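Local structure of GCN5-related N-acetyltransferase (Sphaerobacter thermophilus, 3TT2) at residues R12-I26 against W52-A66. The protein probably transfers an acyl group, most likely acetyl from acetyl-coenzyme A, to an acceptor, as GCN5-related N-acetyltransferases generally do. Residues are numbered along the deposited sequence; the frame is centred on the assembly and turned at random.
Sequences RFIARAPVPADAPAI and WEGLDLGQEAVLVVA
Ile-14 and Val-65 exchange two backbone hydrogen bonds, Val-65 N to Ile-14 O at 2.6 Å and Ile-14 N to Val-65 O at 3.2 Å, and Arg-16 and Leu-63 repeat the exchange one hydrogen-bonded pair further on. This is an antiparallel strand pair at the edge of a GNAT fold, strand 14-16 being outermost in the chain and strand 61-65 its neighbour. It also exemplifies how one carboxylate can join a strand to the turn that follows. On the Leu-63 face, Arg-16, bent at chi3 (105°), lies alongside Leu-63 and brings NH1 within 2.9 Å of Asp-22 OD2 in a salt bridge. That oxygen also accepts a hydrogen bond from Val-19 N, from above the carboxylate plane and nearly straight (173°); together the two bonds hold the 19-22 turn against the end of strand 14-16. An asparagine at Asp-22 would probably leave the Arg-16 guanidinium without its counter-charge and freer to swing off Leu-63 CD2, which lies over one of its faces. Just past strand 14-16, Pro-18 rests its CG on Ala-61 CB at 3.4 Å. The Trp-52 indole, its NE1 hydrogen-bonded to Tyr-74 OH, packs against the turn: Pro-20 CA approaches CZ3 obliquely, and Ile-26 CD1 meets CZ2 in the ring plane at 3.5 Å.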
ATOM      1  N   ARG A  12     -31.783 -13.033   3.824  1.00152.59           N
ATOM      2  CA  ARG A  12     -31.745 -12.266   5.054  1.00149.92           C
ATOM      3  C   ARG A  12     -30.659 -11.194   5.035  1.00144.72           C
ATOM      4  O   ARG A  12     -30.552 -10.391   5.963  1.00148.26           O
ATOM      5  CB  ARG A  12     -31.568 -13.211   6.241  1.00153.71           C
ATOM      6  CG  ARG A  12     -32.692 -14.234   6.378  1.00160.01           C
ATOM      7  CD  ARG A  12     -32.352 -15.302   7.409  1.00164.42           C
ATOM      8  NE  ARG A  12     -33.457 -16.230   7.647  1.00174.60           N
ATOM      9  CZ  ARG A  12     -33.626 -17.381   7.004  1.00177.90           C
ATOM     10  NH1 ARG A  12     -32.763 -17.754   6.071  1.00174.56           N
ATOM     11  NH2 ARG A  12     -34.661 -18.163   7.291  1.00184.26           N
ATOM     12  N   PHE A  13     -29.851 -11.189   3.981  1.00138.89           N
ATOM     13  CA  PHE A  13     -28.707 -10.281   3.889  1.00132.30           C
ATOM     14  C   PHE A  13     -28.923  -9.048   3.003  1.00127.54           C
ATOM     15  O   PHE A  13     -29.319  -9.151   1.837  1.00122.21           O
ATOM     16  CB  PHE A  13     -27.456 -11.045   3.454  1.00126.92           C
ATOM     17  CG  PHE A  13     -26.942 -11.982   4.497  1.00129.40           C
ATOM     18  CD1 PHE A  13     -27.497 -13.240   4.650  1.00133.83           C
ATOM     19  CD2 PHE A  13     -25.911 -11.597   5.337  1.00127.47           C
ATOM     20  CE1 PHE A  13     -27.031 -14.101   5.614  1.00135.52           C
ATOM     21  CE2 PHE A  13     -25.436 -12.451   6.305  1.00129.51           C
ATOM     22  CZ  PHE A  13     -25.997 -13.705   6.445  1.00134.37           C
ATOM     23  N   ILE A  14     -28.633  -7.884   3.578  1.00125.33           N
ATOM     24  CA  ILE A  14     -28.821  -6.604   2.910  1.00119.83           C
ATOM     25  C   ILE A  14     -27.471  -5.983   2.601  1.00110.83           C
ATOM     26  O   ILE A  14     -26.615  -5.849   3.478  1.00108.22           O
ATOM     27  CB  ILE A  14     -29.659  -5.629   3.783  1.00125.84           C
ATOM     28  CG1 ILE A  14     -31.146  -5.679   3.393  1.00131.01           C
ATOM     29  CG2 ILE A  14     -29.133  -4.189   3.686  1.00119.97           C
ATOM     30  CD1 ILE A  14     -31.839  -7.024   3.605  1.00130.76           C
ATOM     31  N   ALA A  15     -27.277  -5.624   1.341  1.00105.25           N
ATOM     32  CA  ALA A  15     -26.071  -4.934   0.931  1.00 99.27           C
ATOM     33  C   ALA A  15     -26.403  -3.460   0.790  1.00 99.09           C
ATOM     34  O   ALA A  15     -27.438  -3.108   0.224  1.00105.01           O
ATOM     35  CB  ALA A  15     -25.570  -5.500  -0.373  1.00 98.11           C
ATOM     36  N   ARG A  16     -25.543  -2.598   1.318  1.00 93.92           N
ATOM     37  CA  ARG A  16     -25.832  -1.172   1.348  1.00 92.51           C
ATOM     38  C   ARG A  16     -24.536  -0.379   1.449  1.00 92.25           C
ATOM     39  O   ARG A  16     -23.513  -0.918   1.874  1.00 91.79           O
ATOM     40  CB  ARG A  16     -26.760  -0.859   2.534  1.00 93.71           C
ATOM     41  CG  ARG A  16     -26.174   0.084   3.566  1.00 90.72           C
ATOM     42  CD  ARG A  16     -27.115   0.334   4.719  1.00102.05           C
ATOM     43  NE  ARG A  16     -26.700  -0.385   5.917  1.00108.62           N
ATOM     44  CZ  ARG A  16     -25.819   0.085   6.796  1.00110.72           C
ATOM     45  NH1 ARG A  16     -25.265   1.274   6.603  1.00108.25           N
ATOM     46  NH2 ARG A  16     -25.490  -0.631   7.865  1.00112.30           N
ATOM     47  N   ALA A  17     -24.572   0.896   1.069  1.00 90.73           N
ATOM     48  CA  ALA A  17     -23.391   1.743   1.189  1.00 89.31           C
ATOM     49  C   ALA A  17     -23.056   1.979   2.655  1.00 97.25           C
ATOM     50  O   ALA A  17     -23.943   2.209   3.464  1.00103.03           O
ATOM     51  CB  ALA A  17     -23.611   3.058   0.490  1.00 87.93           C
ATOM     52  N   PRO A  18     -21.768   1.920   3.007  1.00 96.38           N
ATOM     53  CA  PRO A  18     -21.374   2.242   4.382  1.00100.41           C
ATOM     54  C   PRO A  18     -21.517   3.725   4.766  1.00105.56           C
ATOM     55  O   PRO A  18     -21.294   4.628   3.952  1.00106.32           O
ATOM     56  CB  PRO A  18     -19.900   1.827   4.422  1.00 90.54           C
ATOM     57  CG  PRO A  18     -19.462   1.904   3.041  1.00 84.15           C
ATOM     58  CD  PRO A  18     -20.625   1.440   2.220  1.00 89.29           C
ATOM     59  N   VAL A  19     -21.878   3.941   6.030  1.00104.75           N
ATOM     60  CA  VAL A  19     -22.043   5.258   6.633  1.00107.57           C
ATOM     61  C   VAL A  19     -20.982   5.323   7.735  1.00107.49           C
ATOM     62  O   VAL A  19     -20.664   4.296   8.325  1.00105.69           O
ATOM     63  CB  VAL A  19     -23.472   5.365   7.241  1.00127.09           C
ATOM     64  CG1 VAL A  19     -23.707   6.686   7.986  1.00129.46           C
ATOM     65  CG2 VAL A  19     -24.523   5.160   6.157  1.00125.09           C
ATOM     66  N   PRO A  20     -20.417   6.515   8.011  1.00107.59           N
ATOM     67  CA  PRO A  20     -19.335   6.626   9.006  1.00109.35           C
ATOM     68  C   PRO A  20     -19.629   5.985  10.371  1.00118.05           C
ATOM     69  O   PRO A  20     -18.692   5.589  11.070  1.00119.06           O
ATOM     70  CB  PRO A  20     -19.126   8.144   9.141  1.00110.96           C
ATOM     71  CG  PRO A  20     -20.248   8.784   8.343  1.00113.70           C
ATOM     72  CD  PRO A  20     -20.615   7.787   7.300  1.00107.28           C
ATOM     73  N   ALA A  21     -20.904   5.879  10.736  1.00121.41           N
ATOM     74  CA  ALA A  21     -21.298   5.207  11.972  1.00126.45           C
ATOM     75  C   ALA A  21     -21.055   3.691  11.933  1.00117.82           C
ATOM     76  O   ALA A  21     -21.155   3.007  12.958  1.00124.19           O
ATOM     77  CB  ALA A  21     -22.754   5.510  12.298  1.00134.93           C
ATOM     78  N   ASP A  22     -20.744   3.173  10.750  1.00106.77           N
ATOM     79  CA  ASP A  22     -20.414   1.761  10.594  1.00110.94           C
ATOM     80  C   ASP A  22     -18.935   1.503  10.868  1.00111.05           C
ATOM     81  O   ASP A  22     -18.510   0.353  10.966  1.00111.38           O
ATOM     82  CB  ASP A  22     -20.752   1.267   9.180  1.00111.67           C
ATOM     83  CG  ASP A  22     -22.248   1.240   8.899  1.00114.02           C
ATOM     84  OD1 ASP A  22     -23.034   1.014   9.847  1.00115.39           O
ATOM     85  OD2 ASP A  22     -22.627   1.439   7.719  1.00108.92           O
ATOM     86  N   ALA A  23     -18.154   2.572  10.980  1.00 91.42           N
ATOM     87  CA  ALA A  23     -16.737   2.435  11.299  1.00 94.46           C
ATOM     88  C   ALA A  23     -16.438   1.459  12.448  1.00 96.37           C
ATOM     89  O   ALA A  23     -15.567   0.596  12.295  1.00 92.08           O
ATOM     90  CB  ALA A  23     -16.105   3.801  11.567  1.00 95.77           C
ATOM     91  N   PRO A  24     -17.142   1.593  13.601  1.00103.85           N
ATOM     92  CA  PRO A  24     -16.872   0.653  14.696  1.00110.59           C
ATOM     93  C   PRO A  24     -17.243  -0.786  14.368  1.00114.06           C
ATOM     94  O   PRO A  24     -16.469  -1.691  14.675  1.00115.79           O
ATOM     95  CB  PRO A  24     -17.771   1.165  15.826  1.00113.97           C
ATOM     96  CG  PRO A  24     -18.096   2.565  15.475  1.00110.88           C
ATOM     97  CD  PRO A  24     -18.170   2.576  13.993  1.00104.28           C
ATOM     98  N   ALA A  25     -18.408  -0.988  13.758  1.00114.60           N
ATOM     99  CA  ALA A  25     -18.869  -2.328  13.425  1.00116.95           C
ATOM    100  C   ALA A  25     -17.896  -2.991  12.465  1.00113.21           C
ATOM    101  O   ALA A  25     -17.503  -4.140  12.672  1.00114.28           O
ATOM    102  CB  ALA A  25     -20.256  -2.272  12.820  1.00119.51           C
ATOM    103  N   ILE A  26     -17.500  -2.237  11.436  1.00106.32           N
ATOM    104  CA  ILE A  26     -16.616  -2.707  10.364  1.00 97.65           C
ATOM    105  C   ILE A  26     -15.192  -2.998  10.840  1.00 92.19           C
ATOM    106  O   ILE A  26     -14.571  -3.973  10.415  1.00 87.61           O
ATOM    107  CB  ILE A  26     -16.545  -1.679   9.204  1.00 95.66           C
ATOM    108  CG1 ILE A  26     -17.914  -1.513   8.533  1.00 98.69           C
ATOM    109  CG2 ILE A  26     -15.519  -2.101   8.180  1.00 86.52           C
ATOM    110  CD1 ILE A  26     -17.973  -0.374   7.525  1.00 94.82           C
ATOM    111  N   TRP A  52     -11.061   6.126   5.162  1.00 86.50           N
ATOM    112  CA  TRP A  52     -12.252   6.592   4.466  1.00 85.93           C
ATOM    113  C   TRP A  52     -12.118   8.046   4.059  1.00 94.53           C
ATOM    114  O   TRP A  52     -13.041   8.618   3.476  1.00 93.36           O
ATOM    115  CB  TRP A  52     -13.480   6.450   5.351  1.00 86.12           C
ATOM    116  CG  TRP A  52     -14.084   5.102   5.340  1.00 85.06           C
ATOM    117  CD1 TRP A  52     -13.776   4.069   4.505  1.00 85.06           C
ATOM    118  CD2 TRP A  52     -15.119   4.625   6.209  1.00 90.59           C
ATOM    119  NE1 TRP A  52     -14.561   2.976   4.792  1.00 86.56           N
ATOM    120  CE2 TRP A  52     -15.391   3.289   5.840  1.00 92.23           C
ATOM    121  CE3 TRP A  52     -15.842   5.193   7.265  1.00 87.68           C
ATOM    122  CZ2 TRP A  52     -16.359   2.514   6.493  1.00 89.04           C
ATOM    123  CZ3 TRP A  52     -16.793   4.424   7.905  1.00 88.83           C
ATOM    124  CH2 TRP A  52     -17.044   3.099   7.518  1.00 88.44           C
ATOM    125  N   GLU A  53     -10.977   8.645   4.395  1.00103.43           N
ATOM    126  CA  GLU A  53     -10.746  10.055   4.112  1.00108.93           C
ATOM    127  C   GLU A  53     -10.787  10.298   2.613  1.00102.16           C
ATOM    128  O   GLU A  53     -11.441  11.230   2.145  1.00105.40           O
ATOM    129  CB  GLU A  53      -9.424  10.548   4.722  1.00118.01           C
ATOM    130  CG  GLU A  53      -9.482  10.780   6.248  1.00126.70           C
ATOM    131  CD  GLU A  53      -8.398  11.719   6.782  1.00130.72           C
ATOM    132  OE1 GLU A  53      -7.535  12.170   5.995  1.00130.77           O
ATOM    133  OE2 GLU A  53      -8.416  12.011   7.999  1.00134.07           O
ATOM    134  N   GLY A  54     -10.100   9.453   1.859  1.00 93.37           N
ATOM    135  CA  GLY A  54     -10.117   9.584   0.416  1.00 94.77           C
ATOM    136  C   GLY A  54     -11.448   9.297  -0.260  1.00 96.82           C
ATOM    137  O   GLY A  54     -12.002  10.151  -0.953  1.00 97.02           O
ATOM    138  N   LEU A  55     -11.983   8.103  -0.026  1.00 95.20           N
ATOM    139  CA  LEU A  55     -13.042   7.552  -0.878  1.00 95.68           C
ATOM    140  C   LEU A  55     -14.454   8.128  -0.742  1.00 91.72           C
ATOM    141  O   LEU A  55     -14.800   8.740   0.273  1.00 91.24           O
ATOM    142  CB  LEU A  55     -13.069   6.016  -0.816  1.00 98.27           C
ATOM    143  CG  LEU A  55     -13.242   5.270   0.503  1.00 99.55           C
ATOM    144  CD1 LEU A  55     -14.641   5.427   1.032  1.00105.79           C
ATOM    145  CD2 LEU A  55     -12.963   3.821   0.254  1.00 97.06           C
ATOM    146  N   ASP A  56     -15.262   7.888  -1.774  1.00 89.59           N
ATOM    147  CA  ASP A  56     -16.678   8.230  -1.761  1.00 96.67           C
ATOM    148  C   ASP A  56     -17.392   7.019  -1.164  1.00 94.66           C
ATOM    149  O   ASP A  56     -17.436   5.944  -1.766  1.00 88.49           O
ATOM    150  CB  ASP A  56     -17.157   8.473  -3.205  1.00 97.61           C
ATOM    151  CG  ASP A  56     -18.643   8.862  -3.315  1.00103.15           C
ATOM    152  OD1 ASP A  56     -19.037   9.333  -4.411  1.00106.19           O
ATOM    153  OD2 ASP A  56     -19.415   8.699  -2.342  1.00104.72           O
ATOM    154  N   LEU A  57     -17.978   7.206   0.014  1.00 93.92           N
ATOM    155  CA  LEU A  57     -18.562   6.087   0.730  1.00 92.34           C
ATOM    156  C   LEU A  57     -19.744   5.520  -0.036  1.00 95.98           C
ATOM    157  O   LEU A  57     -19.932   4.302  -0.083  1.00 94.33           O
ATOM    158  CB  LEU A  57     -18.988   6.513   2.127  1.00 92.77           C
ATOM    159  CG  LEU A  57     -17.845   6.758   3.106  1.00 85.56           C
ATOM    160  CD1 LEU A  57     -18.352   7.535   4.330  1.00 87.20           C
ATOM    161  CD2 LEU A  57     -17.244   5.427   3.506  1.00 75.67           C
ATOM    162  N   GLY A  58     -20.520   6.405  -0.654  1.00101.68           N
ATOM    163  CA  GLY A  58     -21.728   5.989  -1.339  1.00102.72           C
ATOM    164  C   GLY A  58     -21.408   5.077  -2.502  1.00101.91           C
ATOM    165  O   GLY A  58     -21.960   3.983  -2.616  1.00100.22           O
ATOM    166  N   GLN A  59     -20.542   5.560  -3.387  1.00 96.74           N
ATOM    167  CA  GLN A  59     -20.129   4.830  -4.582  1.00 88.34           C
ATOM    168  C   GLN A  59     -18.974   3.813  -4.496  1.00 80.10           C
ATOM    169  O   GLN A  59     -18.973   2.820  -5.215  1.00 80.70           O
ATOM    170  CB  GLN A  59     -19.914   5.817  -5.736  1.00 88.08           C
ATOM    171  CG  GLN A  59     -21.086   6.810  -5.948  1.00 76.66           C
ATOM    172  CD  GLN A  59     -22.474   6.156  -5.993  1.00 79.63           C
ATOM    173  OE1 GLN A  59     -22.617   4.956  -6.251  1.00 76.49           O
ATOM    174  NE2 GLN A  59     -23.506   6.958  -5.732  1.00 84.89           N
ATOM    175  N   GLU A  60     -17.981   4.083  -3.652  1.00 78.95           N
ATOM    176  CA  GLU A  60     -16.757   3.262  -3.587  1.00 69.54           C
ATOM    177  C   GLU A  60     -16.630   2.143  -2.519  1.00 75.29           C
ATOM    178  O   GLU A  60     -15.574   1.527  -2.392  1.00 71.95           O
ATOM    179  CB  GLU A  60     -15.523   4.154  -3.615  1.00 67.20           C
ATOM    180  CG  GLU A  60     -15.404   4.842  -4.951  1.00 75.64           C
ATOM    181  CD  GLU A  60     -14.535   6.085  -4.938  1.00 90.45           C
ATOM    182  OE1 GLU A  60     -13.630   6.201  -4.084  1.00 94.63           O
ATOM    183  OE2 GLU A  60     -14.770   6.961  -5.800  1.00 97.15           O
ATOM    184  N   ALA A  61     -17.678   1.892  -1.741  1.00 78.98           N
ATOM    185  CA  ALA A  61     -17.610   0.826  -0.744  1.00 78.01           C
ATOM    186  C   ALA A  61     -18.946   0.123  -0.607  1.00 75.89           C
ATOM    187  O   ALA A  61     -19.991   0.689  -0.946  1.00 79.13           O
ATOM    188  CB  ALA A  61     -17.156   1.372   0.587  1.00 59.84           C
ATOM    189  N   VAL A  62     -18.912  -1.116  -0.127  1.00 65.41           N
ATOM    190  CA  VAL A  62     -20.149  -1.856   0.112  1.00 68.06           C
ATOM    191  C   VAL A  62     -20.117  -2.549   1.470  1.00 75.60           C
ATOM    192  O   VAL A  62     -19.060  -2.973   1.929  1.00 77.52           O
ATOM    193  CB  VAL A  62     -20.433  -2.885  -1.015  1.00 78.60           C
ATOM    194  CG1 VAL A  62     -19.478  -4.053  -0.934  1.00 81.26           C
ATOM    195  CG2 VAL A  62     -21.874  -3.383  -0.954  1.00 81.58           C
ATOM    196  N   LEU A  63     -21.277  -2.643   2.119  1.00 79.83           N
ATOM    197  CA  LEU A  63     -21.402  -3.346   3.397  1.00 80.82           C
ATOM    198  C   LEU A  63     -22.524  -4.378   3.345  1.00 84.43           C
ATOM    199  O   LEU A  63     -23.672  -4.034   3.081  1.00 91.88           O
ATOM    200  CB  LEU A  63     -21.671  -2.348   4.517  1.00 77.02           C
ATOM    201  CG  LEU A  63     -22.091  -2.917   5.869  1.00 81.92           C
ATOM    202  CD1 LEU A  63     -21.000  -3.816   6.370  1.00 80.96           C
ATOM    203  CD2 LEU A  63     -22.347  -1.789   6.851  1.00 85.21           C
ATOM    204  N   VAL A  64     -22.199  -5.646   3.584  1.00 83.47           N
ATOM    205  CA  VAL A  64     -23.234  -6.670   3.666  1.00 88.85           C
ATOM    206  C   VAL A  64     -23.667  -6.778   5.121  1.00 91.08           C
ATOM    207  O   VAL A  64     -22.885  -7.158   5.985  1.00 91.11           O
ATOM    208  CB  VAL A  64     -22.752  -8.054   3.147  1.00 87.74           C
ATOM    209  CG1 VAL A  64     -23.833  -9.101   3.322  1.00 92.42           C
ATOM    210  CG2 VAL A  64     -22.365  -7.976   1.692  1.00 84.19           C
ATOM    211  N   VAL A  65     -24.913  -6.426   5.395  1.00 96.19           N
ATOM    212  CA  VAL A  65     -25.387  -6.466   6.765  1.00100.83           C
ATOM    213  C   VAL A  65     -26.066  -7.794   7.021  1.00108.28           C
ATOM    214  O   VAL A  65     -26.898  -8.248   6.230  1.00113.07           O
ATOM    215  CB  VAL A  65     -26.310  -5.284   7.098  1.00101.46           C
ATOM    216  CG1 VAL A  65     -26.986  -5.490   8.461  1.00112.60           C
ATOM    217  CG2 VAL A  65     -25.509  -4.002   7.094  1.00 96.19           C
ATOM    218  N   ALA A  66     -25.675  -8.437   8.112  1.00111.82           N
ATOM    219  CA  ALA A  66     -26.260  -9.711   8.481  1.00118.29           C
ATOM    220  C   ALA A  66     -27.611  -9.480   9.171  1.00126.43           C
ATOM    221  O   ALA A  66     -27.873  -8.383   9.677  1.00120.89           O
ATOM    222  CB  ALA A  66     -25.297 -10.488   9.380  1.00119.94           C
TER